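Local atomic coordinates of putative acyl-CoA thioester hydrolase (Yersinia pestis KIM10+, PDB entry 5DM5), a protein that probably hydrolyses the thioester bond of acyl-CoA substrates, working as a hexamer of hot-dog-fold subunits. Residues B[90-94]-B[95-99]. Residues are numbered along the deposited sequence; the frame is centred on the assembly and turned at random.
Sequences CIKTG and HSSIT
A beta hairpin of the hot-dog fold joins Ile91 and Lys92 to Thr99, where strand 83-93 turns back into strand 97-106, its antiparallel neighbour in the sheet. Set back from the turn, the pairing carries a classic beta bulge: Ile91 and Lys92 on one strand both face Thr99 on the other. The carbonyl of Thr99 is therefore gripped by two donors, Ile91 N at 2.9 Å from Thr99 O and nearly in line with the C=O bond, and Lys92 N at 3.3 Å from Thr99 O, in the carbonyl plane on a lone pair. The return bond, Thr99 N to Lys92 O, is 3.2 Å long, with the donor 49° out of the carbonyl plane. Nearer the turn, Thr93 and Ile98 form a non-hydrogen-bonded pair, after which Gly94 N donates to Ser97 O to tie the ends of the turn together. Ser97 turns its OG over Gly94 CA, which has no side chain of its own on that face.

On the face shared by Lys92 and Thr99, the lysine chain runs out extended, its CG anti to the backbone N (chi1 174°), crossing the threonine side chain obliquely. Lys92 CB lies against Thr99 CB at 3.6 Å and Lys92 CD reaches the Thr99 OG1 side, while CE and NZ come to lie beside Ser97, each 3.8 Å from Ser97 OG and too far for a hydrogen bond, an arrangement that suits a long, flexible residue on an exposed surface. The other face carries Thr93 and Ile98, both touching Leu139 from the C-terminal segment; there the buried, branched isoleucine supplies apolar surface, and Ile98 also bonds through its backbone to Tyr127 of the next strand. Cys90, a small apolar residue, meets it from across the hairpin, with Cys90 SG 3.8 Å from Ile98 CG2.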
# COMPACT_ATOMS: atom_id res chain seq x y z
N CYS B 90 13.68 -27.48 -0.54
CA CYS B 90 12.90 -28.51 0.14
C CYS B 90 13.88 -29.52 0.72
O CYS B 90 14.97 -29.71 0.18
CB CYS B 90 11.91 -29.21 -0.79
SG CYS B 90 10.94 -30.49 0.07
N ILE B 91 13.52 -30.13 1.85
CA ILE B 91 14.37 -31.11 2.50
C ILE B 91 13.60 -32.40 2.80
O ILE B 91 14.09 -33.51 2.59
CB ILE B 91 14.98 -30.55 3.80
CG1 ILE B 91 15.73 -29.25 3.52
CG2 ILE B 91 15.93 -31.53 4.42
CD1 ILE B 91 16.32 -28.63 4.74
N LYS B 92 12.37 -32.21 3.26
CA LYS B 92 11.51 -33.28 3.74
C LYS B 92 10.19 -33.26 3.02
O LYS B 92 9.70 -32.22 2.59
CB LYS B 92 11.24 -33.13 5.24
CG LYS B 92 10.23 -34.13 5.80
CD LYS B 92 9.63 -33.63 7.13
CE LYS B 92 8.51 -34.53 7.65
NZ LYS B 92 7.90 -33.97 8.89
N THR B 93 9.71 -34.45 2.74
CA THR B 93 8.38 -34.71 2.25
C THR B 93 7.73 -35.75 3.18
O THR B 93 8.34 -36.76 3.54
CB THR B 93 8.43 -35.13 0.78
OG1 THR B 93 8.94 -34.04 0.03
CG2 THR B 93 7.09 -35.47 0.26
N GLY B 94 6.54 -35.44 3.67
CA GLY B 94 5.80 -36.35 4.52
C GLY B 94 4.77 -36.86 3.55
O GLY B 94 4.97 -36.78 2.34
N HIS B 95 3.66 -37.37 4.04
CA HIS B 95 2.61 -37.83 3.15
C HIS B 95 2.08 -36.61 2.44
O HIS B 95 1.84 -36.62 1.24
CB HIS B 95 1.52 -38.53 3.94
CG HIS B 95 0.34 -38.92 3.10
ND1 HIS B 95 -0.89 -38.31 3.22
CD2 HIS B 95 0.19 -39.89 2.18
CE1 HIS B 95 -1.74 -38.87 2.39
NE2 HIS B 95 -1.11 -39.84 1.74
N SER B 96 1.83 -35.59 3.23
CA SER B 96 1.40 -34.28 2.76
C SER B 96 2.38 -33.16 3.21
O SER B 96 2.48 -32.12 2.56
CB SER B 96 -0.03 -34.00 3.23
OG SER B 96 -0.18 -34.18 4.62
N SER B 97 3.12 -33.39 4.30
CA SER B 97 3.95 -32.36 4.94
C SER B 97 5.31 -32.05 4.29
O SER B 97 6.16 -32.93 4.12
CB SER B 97 4.18 -32.73 6.40
OG SER B 97 4.92 -33.94 6.52
N ILE B 98 5.49 -30.79 3.90
CA ILE B 98 6.73 -30.28 3.30
C ILE B 98 7.62 -29.37 4.17
O ILE B 98 7.20 -28.28 4.55
CB ILE B 98 6.42 -29.50 2.01
CG1 ILE B 98 5.63 -30.40 1.07
CG2 ILE B 98 7.69 -29.01 1.35
CD1 ILE B 98 5.25 -29.72 -0.20
N THR B 99 8.82 -29.84 4.52
CA THR B 99 9.77 -29.00 5.26
C THR B 99 10.81 -28.36 4.34
O THR B 99 11.54 -29.05 3.66
CB THR B 99 10.48 -29.81 6.33
OG1 THR B 99 9.51 -30.39 7.22
CG2 THR B 99 11.42 -28.91 7.11